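Local atomic coordinates of heme peroxidase (Bacteroides thetaiotaomicron, PDB entry 2GVK), a protein that is a dye-decolorizing peroxidase that probably uses heme and hydrogen peroxide to oxidise dyes and related substrates. Residues F27-L32 against D108-I113; Y187-K192 against T261-Y266. All coordinates share one frame; numbering follows the deposited sequence.

Contact 1. Residues F27-L32 against D108-I113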
loop_
_atom_site.group_PDB
_atom_site.type_symbol
_atom_site.label_atom_id
_atom_site.label_comp_id
_atom_site.label_asym_id
_atom_site.label_seq_id
_atom_site.Cartn_x
_atom_site.Cartn_y
_atom_site.Cartn_z
ATOM N N PHE A 27 -7.370 -24.531 5.285
ATOM C CA PHE A 27 -7.789 -25.426 6.397
ATOM C C PHE A 27 -7.398 -26.854 6.030
ATOM O O PHE A 27 -7.886 -27.397 5.033
ATOM C CB PHE A 27 -9.305 -25.392 6.630
ATOM C CG PHE A 27 -9.860 -24.026 6.911
ATOM C CD1 PHE A 27 -9.898 -23.535 8.194
ATOM C CD2 PHE A 27 -10.470 -23.289 5.896
ATOM C CE1 PHE A 27 -10.502 -22.309 8.456
ATOM C CE2 PHE A 27 -11.038 -22.079 6.157
ATOM C CZ PHE A 27 -11.084 -21.609 7.453
ATOM N N ILE A 28 -6.531 -27.462 6.831
ATOM C CA ILE A 28 -6.139 -28.855 6.620
ATOM C C ILE A 28 -6.482 -29.710 7.841
ATOM O O ILE A 28 -6.114 -29.381 8.955
ATOM C CB ILE A 28 -4.628 -28.973 6.339
ATOM C CG1 ILE A 28 -4.299 -28.381 4.973
ATOM C CG2 ILE A 28 -4.207 -30.386 6.384
ATOM C CD1 ILE A 28 -2.825 -28.197 4.733
ATOM N N VAL A 29 -7.204 -30.807 7.608
ATOM C CA VAL A 29 -7.448 -31.791 8.625
ATOM C C VAL A 29 -6.781 -33.089 8.201
ATOM O O VAL A 29 -6.984 -33.572 7.082
ATOM C CB VAL A 29 -8.954 -32.018 8.862
ATOM C CG1 VAL A 29 -9.188 -33.144 9.854
ATOM C CG2 VAL A 29 -9.590 -30.740 9.355
ATOM N N TYR A 30 -5.930 -33.599 9.081
ATOM C CA TYR A 30 -5.209 -34.836 8.868
ATOM C C TYR A 30 -5.699 -35.905 9.830
ATOM O O TYR A 30 -6.032 -35.606 10.980
ATOM C CB TYR A 30 -3.733 -34.634 9.165
ATOM C CG TYR A 30 -2.924 -33.872 8.138
ATOM C CD1 TYR A 30 -2.767 -34.360 6.867
ATOM C CD2 TYR A 30 -2.104 -32.813 8.531
ATOM C CE1 TYR A 30 -1.893 -33.750 5.955
ATOM C CE2 TYR A 30 -1.242 -32.200 7.629
ATOM C CZ TYR A 30 -1.150 -32.674 6.345
ATOM O OH TYR A 30 -0.255 -32.117 5.463
ATOM N N ASN A 31 -5.635 -37.162 9.402
ATOM C CA ASN A 31 -5.680 -38.286 10.321
ATOM C C ASN A 31 -4.273 -38.843 10.486
ATOM O O ASN A 31 -3.479 -38.809 9.562
ATOM C CB ASN A 31 -6.583 -39.391 9.798
ATOM C CG ASN A 31 -8.026 -39.238 10.241
ATOM O OD1 ASN A 31 -8.355 -38.395 11.076
ATOM N ND2 ASN A 31 -8.910 -40.063 9.660
ATOM N N LEU A 32 -3.978 -39.349 11.673
ATOM C CA LEU A 32 -2.719 -40.021 11.922
ATOM C C LEU A 32 -2.709 -41.390 11.283
ATOM O O LEU A 32 -3.723 -42.062 11.251
ATOM C CB LEU A 32 -2.491 -40.183 13.430
ATOM C CG LEU A 32 -2.450 -38.901 14.253
ATOM C CD1 LEU A 32 -2.326 -39.252 15.711
ATOM C CD2 LEU A 32 -1.314 -38.010 13.806
ATOM N N ASP A 108 -7.716 -35.757 13.214
ATOM C CA ASP A 108 -6.763 -35.886 14.327
ATOM C C ASP A 108 -5.951 -34.616 14.532
ATOM O O ASP A 108 -5.637 -34.261 15.661
ATOM C CB ASP A 108 -5.817 -37.048 14.084
ATOM C CG ASP A 108 -6.514 -38.421 14.167
ATOM O OD1 ASP A 108 -7.530 -38.557 14.900
ATOM O OD2 ASP A 108 -6.004 -39.386 13.536
ATOM N N LEU A 109 -5.562 -33.976 13.417
ATOM C CA LEU A 109 -4.806 -32.722 13.445
ATOM C C LEU A 109 -5.505 -31.687 12.601
ATOM O O LEU A 109 -5.966 -31.989 11.496
ATOM C CB LEU A 109 -3.382 -32.910 12.894
ATOM C CG LEU A 109 -2.453 -33.907 13.573
ATOM C CD1 LEU A 109 -1.112 -33.915 12.843
ATOM C CD2 LEU A 109 -2.265 -33.598 15.071
ATOM N N LEU A 110 -5.554 -30.453 13.106
ATOM C CA LEU A 110 -6.049 -29.308 12.343
ATOM C C LEU A 110 -4.971 -28.253 12.194
ATOM O O LEU A 110 -4.327 -27.871 13.172
ATOM C CB LEU A 110 -7.268 -28.667 13.038
ATOM C CG LEU A 110 -7.755 -27.311 12.445
ATOM C CD1 LEU A 110 -8.414 -27.479 11.098
ATOM C CD2 LEU A 110 -8.694 -26.619 13.414
ATOM N N PHE A 111 -4.781 -27.782 10.964
ATOM C CA PHE A 111 -3.964 -26.596 10.709
ATOM C C PHE A 111 -4.821 -25.554 10.056
ATOM O O PHE A 111 -5.502 -25.831 9.052
ATOM C CB PHE A 111 -2.741 -26.937 9.814
ATOM C CG PHE A 111 -1.748 -27.834 10.471
ATOM C CD1 PHE A 111 -0.874 -27.344 11.408
ATOM C CD2 PHE A 111 -1.717 -29.198 10.186
ATOM C CE1 PHE A 111 0.045 -28.175 12.029
ATOM C CE2 PHE A 111 -0.781 -30.038 10.813
ATOM C CZ PHE A 111 0.085 -29.527 11.723
ATOM N N HIS A 112 -4.829 -24.358 10.654
ATOM C CA HIS A 112 -5.573 -23.219 10.143
ATOM C C HIS A 112 -4.545 -22.144 9.797
ATOM O O HIS A 112 -3.942 -21.535 10.684
ATOM C CB HIS A 112 -6.578 -22.754 11.201
ATOM C CG HIS A 112 -7.320 -21.497 10.846
ATOM N ND1 HIS A 112 -7.824 -20.634 11.812
ATOM C CD2 HIS A 112 -7.695 -20.987 9.655
ATOM C CE1 HIS A 112 -8.458 -19.643 11.218
ATOM N NE2 HIS A 112 -8.378 -19.816 9.908
ATOM N N ILE A 113 -4.324 -21.956 8.482
ATOM C CA ILE A 113 -3.242 -21.139 7.970
ATOM C C ILE A 113 -3.832 -19.926 7.251
ATOM O O ILE A 113 -4.659 -20.079 6.367
ATOM C CB ILE A 113 -2.360 -21.934 6.953
ATOM C CG1 ILE A 113 -2.138 -23.367 7.421
ATOM C CG2 ILE A 113 -1.041 -21.222 6.739
ATOM C CD1 ILE A 113 -1.302 -24.227 6.463
HETATM O O HOH W 1 -9.947 -38.905 13.495
HETATM O O HOH W 2 -6.573 -41.773 12.714
#

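Contact 2. Residues Y187-K192 against T261-Y266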
loop_
_atom_site.group_PDB
_atom_site.type_symbol
_atom_site.label_atom_id
_atom_site.label_comp_id
_atom_site.label_asym_id
_atom_site.label_seq_id
_atom_site.Cartn_x
_atom_site.Cartn_y
_atom_site.Cartn_z
ATOM N N TYR A 187 -10.584 -24.292 22.504
ATOM C CA TYR A 187 -11.371 -25.311 21.828
ATOM C C TYR A 187 -11.813 -24.771 20.511
ATOM O O TYR A 187 -12.546 -23.759 20.461
ATOM C CB TYR A 187 -12.613 -25.692 22.659
ATOM C CG TYR A 187 -12.287 -26.335 23.983
ATOM C CD1 TYR A 187 -11.964 -27.669 24.054
ATOM C CD2 TYR A 187 -12.346 -25.602 25.178
ATOM C CE1 TYR A 187 -11.659 -28.273 25.285
ATOM C CE2 TYR A 187 -12.075 -26.195 26.398
ATOM C CZ TYR A 187 -11.693 -27.518 26.443
ATOM O OH TYR A 187 -11.434 -28.128 27.663
ATOM N N VAL A 188 -11.410 -25.433 19.425
ATOM C CA VAL A 188 -11.812 -25.005 18.094
ATOM C C VAL A 188 -12.675 -26.047 17.414
ATOM O O VAL A 188 -12.392 -27.237 17.455
ATOM C CB VAL A 188 -10.559 -24.615 17.187
ATOM C CG1 VAL A 188 -9.714 -25.794 16.916
ATOM C CG2 VAL A 188 -11.011 -23.978 15.904
ATOM N N PHE A 189 -13.774 -25.586 16.840
ATOM C CA PHE A 189 -14.699 -26.456 16.175
ATOM C C PHE A 189 -14.818 -26.031 14.723
ATOM O O PHE A 189 -14.912 -24.856 14.433
ATOM C CB PHE A 189 -16.072 -26.403 16.878
ATOM C CG PHE A 189 -17.035 -27.438 16.400
ATOM C CD1 PHE A 189 -16.863 -28.754 16.728
ATOM C CD2 PHE A 189 -18.150 -27.075 15.636
ATOM C CE1 PHE A 189 -17.739 -29.701 16.279
ATOM C CE2 PHE A 189 -19.043 -28.032 15.205
ATOM C CZ PHE A 189 -18.845 -29.323 15.523
ATOM N N VAL A 190 -14.733 -26.998 13.810
ATOM C CA VAL A 190 -14.860 -26.718 12.402
ATOM C C VAL A 190 -16.042 -27.483 11.779
ATOM O O VAL A 190 -16.357 -28.624 12.172
ATOM C CB VAL A 190 -13.552 -27.069 11.619
ATOM C CG1 VAL A 190 -12.391 -26.186 12.083
ATOM C CG2 VAL A 190 -13.227 -28.541 11.749
ATOM N N GLN A 191 -16.726 -26.809 10.835
ATOM C CA GLN A 191 -17.757 -27.430 10.003
ATOM C C GLN A 191 -17.676 -26.893 8.615
ATOM O O GLN A 191 -17.678 -25.673 8.427
ATOM C CB GLN A 191 -19.163 -27.107 10.509
ATOM C CG GLN A 191 -19.514 -27.607 11.816
ATOM C CD GLN A 191 -20.883 -27.114 12.243
ATOM O OE1 GLN A 191 -21.077 -25.914 12.461
ATOM N NE2 GLN A 191 -21.851 -28.042 12.357
ATOM N N LYS A 192 -17.715 -27.782 7.633
ATOM C CA LYS A 192 -17.925 -27.376 6.234
ATOM C C LYS A 192 -19.413 -27.378 5.921
ATOM O O LYS A 192 -20.099 -28.397 6.134
ATOM C CB LYS A 192 -17.232 -28.320 5.270
ATOM C CG LYS A 192 -15.796 -28.130 5.175
ATOM C CD LYS A 192 -15.141 -29.248 4.321
ATOM C CE LYS A 192 -15.430 -29.083 2.867
ATOM N NZ LYS A 192 -14.773 -30.189 2.053
ATOM N N THR A 261 -19.298 -22.528 2.976
ATOM C CA THR A 261 -18.766 -21.767 4.081
ATOM C C THR A 261 -18.001 -22.733 4.973
ATOM O O THR A 261 -18.521 -23.795 5.350
ATOM C CB THR A 261 -19.899 -21.127 4.911
ATOM O OG1 THR A 261 -20.511 -20.082 4.168
ATOM C CG2 THR A 261 -19.366 -20.567 6.206
ATOM N N TYR A 262 -16.757 -22.396 5.284
ATOM C CA TYR A 262 -15.992 -23.158 6.235
ATOM C C TYR A 262 -16.077 -22.450 7.577
ATOM O O TYR A 262 -15.500 -21.379 7.766
ATOM C CB TYR A 262 -14.521 -23.301 5.770
ATOM C CG TYR A 262 -13.786 -24.480 6.399
ATOM C CD1 TYR A 262 -13.388 -24.437 7.733
ATOM C CD2 TYR A 262 -13.520 -25.645 5.672
ATOM C CE1 TYR A 262 -12.768 -25.497 8.322
ATOM C CE2 TYR A 262 -12.879 -26.722 6.267
ATOM C CZ TYR A 262 -12.526 -26.638 7.610
ATOM O OH TYR A 262 -11.871 -27.690 8.233
ATOM N N PHE A 263 -16.899 -23.001 8.463
ATOM C CA PHE A 263 -17.048 -22.473 9.797
ATOM C C PHE A 263 -15.904 -22.901 10.665
ATOM O O PHE A 263 -15.542 -24.093 10.702
ATOM C CB PHE A 263 -18.356 -22.967 10.428
ATOM C CG PHE A 263 -18.474 -22.639 11.881
ATOM C CD1 PHE A 263 -18.869 -21.394 12.280
ATOM C CD2 PHE A 263 -18.094 -23.544 12.842
ATOM C CE1 PHE A 263 -18.927 -21.054 13.669
ATOM C CE2 PHE A 263 -18.155 -23.202 14.221
ATOM C CZ PHE A 263 -18.589 -21.966 14.602
ATOM N N ILE A 264 -15.324 -21.943 11.386
ATOM C CA ILE A 264 -14.346 -22.254 12.396
ATOM C C ILE A 264 -14.583 -21.317 13.593
ATOM O O ILE A 264 -14.700 -20.107 13.434
ATOM C CB ILE A 264 -12.895 -22.144 11.843
ATOM C CG1 ILE A 264 -11.887 -22.514 12.906
ATOM C CG2 ILE A 264 -12.626 -20.735 11.286
ATOM C CD1 ILE A 264 -10.550 -22.852 12.365
ATOM N N GLY A 265 -14.724 -21.908 14.773
ATOM C CA GLY A 265 -15.046 -21.172 15.981
ATOM C C GLY A 265 -14.125 -21.551 17.113
ATOM O O GLY A 265 -14.020 -22.738 17.470
ATOM N N TYR A 266 -13.400 -20.562 17.621
ATOM C CA TYR A 266 -12.508 -20.726 18.762
ATOM C C TYR A 266 -13.212 -20.298 20.051
ATOM O O TYR A 266 -13.834 -19.195 20.122
ATOM C CB TYR A 266 -11.257 -19.873 18.583
ATOM C CG TYR A 266 -10.342 -20.296 17.462
ATOM C CD1 TYR A 266 -9.329 -21.212 17.685
ATOM C CD2 TYR A 266 -10.456 -19.747 16.197
ATOM C CE1 TYR A 266 -8.464 -21.600 16.680
ATOM C CE2 TYR A 266 -9.583 -20.135 15.155
ATOM C CZ TYR A 266 -8.575 -21.041 15.415
ATOM O OH TYR A 266 -7.681 -21.422 14.419
#

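Contact 1. Residues F27-L32 against D108-I113
The rings of Phe27 and His112 lie side by side, nearly parallel at 8° but slid apart, and barely overlap. Phe27 CE1 comes within 3.3 Å of His112 CD2. His112 CG is anti to the backbone N (chi1 174°) and Phe27 CG anti to the carbonyl carbon (chi1 -57°), which sets the rings alongside. Beyond this pair, Phe27 meets Tyr262 and His112 meets Tyr266. The two strands are antiparallel neighbours in the beta-barrel of the DyP fold. On the other face of the sheet Tyr30 and Phe111 meet edge to edge, with Tyr30 CD2 3.8 Å from Phe111 CE2. Ile28 CG2 sits over the centre of one face of the Tyr30 ring. Ser255 of a second subunit packs on Ile28 and Tyr30.

Ile28 with Phe111 is a hydrogen-bonded pair, its two bonds nearly straight. At the ladder's end Asp108 and Leu109 both face Tyr30, a classic beta bulge. Tyr30 O therefore accepts from Leu109 N and Asp108 N. Just before strand 109-113 begins, the Asp108 carboxylate takes up the next N-H opposite. One water bridges its OD1 to Asn31 OD1, and a second donates to OD2 and to Leu32 O. Leu32 N reaches Asp108 OD2 at 2.8 Å, using the anti lone pair of that oxygen.

Contact 2. Residues Y187-K192 against T261-Y266
Val188 CG2 lies over one face of the Tyr266 ring in a CH-pi contact, 3.7 Å from the ring centroid. The same methyl presses on Ile264 CG1 at 3.4 Å, tighter than usual carbon packing. It gets there because CG2 is anti to the backbone N, which leaves CG1 in the crowded position. These residues sit on adjacent antiparallel strands of the DyP beta-barrel. Val190 and Ile264 lie side by side on the same face. Val190 CB also touches Tyr262 CE1, at 3.7 Å. On the same side of that ring plane Lys192 CG comes obliquely to within 3.4 Å of Tyr262 CD2.

The other face of the sheet carries Phe189, Gln191 and Phe263. The Phe263 side chain crosses that of Phe189 at about a right angle, and its CE2 lies near the plane of the Phe189 ring, at the edge. Gly265 faces Phe189 in the register. Gly265 has no side chain, and the Phe263 ring lies close against its backbone.

Backbone bonds join Phe189 with Gly265 and Gln191 with Phe263, two in each pair.

Further out, strand 296-306 pairs with the other edge of 187-192, and Phe304 packs against Val188 and Val190. Helix 270-281 packs on the Phe189 face through Leu277 and Met276. The Lys192 chain bends at chi3 (73°), and its amine makes a salt bridge with Asp140. Tyr266 OH bonds to Thr68 OG1. Gln191 OE1 is held by Tyr193 OH and lies 3.8 Å from Phe263 CD2.

In the fold
Contacts 1 and 2 belong to one antiparallel sheet, and their centres are 12 Å apart. Contact 1 belongs to the N-terminal Dyp-type sequence and contact 2 to the C-terminal one, and side chains from both meet here. The probable hydrogen bond between His112 ND1 and Tyr266 OH is 2.7 Å long. Phe27 CD1 packs on Tyr262 CE1 at 3.5 Å, and Leu110 CD2 on Val188 CG1 at 3.7 Å. The Phe27 face of contact 1 thus meets the Val188 face of contact 2 in a shared core. No heme is present in the entry. The sodium ion is about 13 Å from the Leu32 side chain.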